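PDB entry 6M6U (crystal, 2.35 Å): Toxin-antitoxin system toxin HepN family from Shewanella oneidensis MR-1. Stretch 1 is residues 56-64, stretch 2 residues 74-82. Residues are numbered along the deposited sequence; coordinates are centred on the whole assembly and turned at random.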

# COMPACT_ATOMS: atom_id res chain seq x y z
N HIS B 56 13.53 37.53 -11.92
CA HIS B 56 14.93 37.13 -11.92
C HIS B 56 15.68 37.73 -10.74
O HIS B 56 16.37 37.02 -10.00
CB HIS B 56 15.57 37.54 -13.25
CG HIS B 56 17.06 37.35 -13.30
ND1 HIS B 56 17.64 36.13 -13.57
CD2 HIS B 56 18.07 38.23 -13.15
CE1 HIS B 56 18.96 36.27 -13.57
NE2 HIS B 56 19.24 37.54 -13.31
N ILE B 57 15.53 39.04 -10.54
CA ILE B 57 16.29 39.74 -9.50
C ILE B 57 15.87 39.29 -8.11
O ILE B 57 16.71 39.08 -7.23
CB ILE B 57 16.14 41.26 -9.68
CG1 ILE B 57 16.83 41.71 -10.97
CG2 ILE B 57 16.72 42.00 -8.49
CD1 ILE B 57 16.46 43.10 -11.41
N ASN B 58 14.56 39.12 -7.89
CA ASN B 58 14.08 38.65 -6.59
C ASN B 58 14.66 37.28 -6.24
O ASN B 58 14.93 36.99 -5.07
CB ASN B 58 12.55 38.61 -6.57
CG ASN B 58 11.93 39.99 -6.52
OD1 ASN B 58 12.41 40.88 -5.80
ND2 ASN B 58 10.87 40.19 -7.29
N ARG B 59 14.84 36.42 -7.25
CA ARG B 59 15.44 35.11 -6.98
C ARG B 59 16.96 35.21 -6.87
O ARG B 59 17.55 34.62 -5.96
CB ARG B 59 15.05 34.12 -8.07
CG ARG B 59 15.57 32.70 -7.84
CD ARG B 59 15.15 31.79 -8.98
NE ARG B 59 15.57 30.40 -8.81
CZ ARG B 59 16.71 29.90 -9.28
NH1 ARG B 59 17.55 30.66 -9.96
NH2 ARG B 59 17.00 28.62 -9.07
N GLN B 60 17.60 35.95 -7.78
CA GLN B 60 19.05 36.11 -7.73
C GLN B 60 19.52 36.72 -6.42
O GLN B 60 20.61 36.39 -5.94
CB GLN B 60 19.52 36.96 -8.91
CG GLN B 60 19.71 36.18 -10.19
CD GLN B 60 20.88 35.23 -10.11
OE1 GLN B 60 21.98 35.62 -9.72
NE2 GLN B 60 20.66 33.98 -10.49
N GLN B 61 18.72 37.60 -5.82
CA GLN B 61 19.10 38.29 -4.60
C GLN B 61 18.26 37.87 -3.40
O GLN B 61 18.30 38.54 -2.36
CB GLN B 61 19.02 39.80 -4.81
CG GLN B 61 19.74 40.26 -6.05
CD GLN B 61 20.30 41.65 -5.92
OE1 GLN B 61 19.71 42.62 -6.40
NE2 GLN B 61 21.45 41.77 -5.26
N GLN B 62 17.49 36.78 -3.52
CA GLN B 62 16.75 36.19 -2.41
C GLN B 62 15.93 37.24 -1.65
O GLN B 62 15.88 37.24 -0.42
CB GLN B 62 17.69 35.45 -1.47
CG GLN B 62 18.26 34.18 -2.07
CD GLN B 62 19.39 33.60 -1.24
OE1 GLN B 62 20.49 34.16 -1.19
NE2 GLN B 62 19.13 32.47 -0.58
N LEU B 63 15.29 38.13 -2.40
CA LEU B 63 14.44 39.15 -1.81
C LEU B 63 13.08 38.62 -1.39
O LEU B 63 12.36 39.30 -0.65
CB LEU B 63 14.26 40.30 -2.80
CG LEU B 63 15.58 40.84 -3.36
CD1 LEU B 63 15.34 41.99 -4.32
CD2 LEU B 63 16.49 41.27 -2.21
N GLY B 64 12.72 37.41 -1.83
CA GLY B 64 11.43 36.83 -1.51
C GLY B 64 10.86 36.06 -2.69
O GLY B 64 11.42 36.08 -3.79
N THR B 74 6.41 44.83 -6.31
CA THR B 74 6.33 45.28 -4.92
C THR B 74 7.59 44.92 -4.15
O THR B 74 8.12 45.76 -3.41
CB THR B 74 5.10 44.67 -4.25
OG1 THR B 74 3.91 45.14 -4.90
CG2 THR B 74 5.05 45.06 -2.78
N LEU B 75 8.10 43.70 -4.33
CA LEU B 75 9.30 43.28 -3.60
C LEU B 75 10.52 44.09 -4.02
O LEU B 75 11.39 44.39 -3.19
CB LEU B 75 9.55 41.79 -3.80
CG LEU B 75 8.58 40.81 -3.12
CD1 LEU B 75 9.00 39.37 -3.36
CD2 LEU B 75 8.49 41.09 -1.62
N LEU B 76 10.62 44.44 -5.31
CA LEU B 76 11.73 45.29 -5.74
C LEU B 76 11.66 46.66 -5.08
O LEU B 76 12.70 47.26 -4.76
CB LEU B 76 11.73 45.44 -7.26
CG LEU B 76 11.90 44.18 -8.11
CD1 LEU B 76 11.69 44.53 -9.58
CD2 LEU B 76 13.29 43.58 -7.90
N ALA B 77 10.45 47.19 -4.88
CA ALA B 77 10.30 48.51 -4.30
C ALA B 77 10.63 48.51 -2.81
O ALA B 77 11.26 49.44 -2.31
CB ALA B 77 8.88 49.03 -4.53
N GLN B 78 10.21 47.46 -2.09
CA GLN B 78 10.54 47.36 -0.67
C GLN B 78 12.04 47.23 -0.43
O GLN B 78 12.52 47.58 0.65
CB GLN B 78 9.80 46.19 -0.03
CG GLN B 78 8.32 46.15 -0.35
CD GLN B 78 7.61 44.99 0.32
OE1 GLN B 78 7.78 43.83 -0.07
NE2 GLN B 78 6.79 45.30 1.32
N ASN B 79 12.78 46.74 -1.42
CA ASN B 79 14.24 46.70 -1.37
C ASN B 79 14.87 47.94 -1.99
O ASN B 79 16.10 47.99 -2.14
CB ASN B 79 14.74 45.44 -2.07
CG ASN B 79 14.39 44.17 -1.32
OD1 ASN B 79 15.14 43.75 -0.44
ND2 ASN B 79 13.25 43.57 -1.64
N ASN B 80 14.07 48.94 -2.35
CA ASN B 80 14.53 50.23 -2.88
C ASN B 80 15.39 50.06 -4.13
O ASN B 80 16.34 50.82 -4.35
CB ASN B 80 15.29 51.03 -1.82
CG ASN B 80 14.36 51.73 -0.85
OD1 ASN B 80 14.15 51.26 0.26
ND2 ASN B 80 13.79 52.85 -1.29
N LEU B 81 15.07 49.07 -4.96
CA LEU B 81 15.71 48.95 -6.26
C LEU B 81 14.92 49.63 -7.36
O LEU B 81 15.50 50.00 -8.39
CB LEU B 81 15.96 47.48 -6.59
CG LEU B 81 16.50 46.65 -5.41
CD1 LEU B 81 16.75 45.20 -5.81
CD2 LEU B 81 17.77 47.27 -4.81
N ILE B 82 13.61 49.81 -7.17
CA ILE B 82 12.82 50.74 -7.96
C ILE B 82 12.04 51.62 -6.99
O ILE B 82 11.77 51.23 -5.85
CB ILE B 82 11.85 50.04 -8.94
CG1 ILE B 82 10.88 49.12 -8.19
CG2 ILE B 82 12.63 49.28 -10.00
CD1 ILE B 82 9.83 48.48 -9.09

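Residues 56-64 and 74-82 each comprise the last turn of a helix and the segment that follows it. The helix axes approach to 10.2 Å at an angle of 57°, a separation that leaves side chains to fill the space between them. No hydrogen bond crosses the contact, which buries 362 Å² and rests on packing.

H56 lies out of reach, and the contact begins with I57, whose CG2 sits 3.8 Å from L76 CD2 and 4.2 Å from L81 CD1. The CA-to-CB bond of L76 points sideways, but the end of its side chain comes nearer and meets both I57 and N58. N58 is a buried polar residue facing apolar neighbours: its OD1 is 3.5 Å from L76 CD2 and 3.6 Å from L75 CB, while its ND2 is hydrogen-bonded just beyond one of the stretches. R59 and Q60 take no part.

At Q61 the chain leaves helical geometry, and OE1 of this exposed residue comes within 4.0 Å of L81 CD1. Q62, with positive phi and psi, is out of reach of the other stretch, and the backbone bond from L63 N to N58 O (2.9 Å) closes the turn. L63 has the largest covered area of any residue here. Its CD1 packs 3.8 Å from L81 CD1 and, more loosely, 4.4 Å from L76 CD2, and its CD2 lies 3.3 Å from N79 OD1. The other end of the N79 amide is held within its own stretch, where ND2 donates to L75 O at 2.6 Å.

The contact ends at G64, whose C lies 3.9 Å from L75 CD1. A CB here would be only 3.1 Å from L75 CD1; independently, phi/psi of 142/173° would jam it against the carbonyl oxygen of L63, a conformation that by itself calls for glycine.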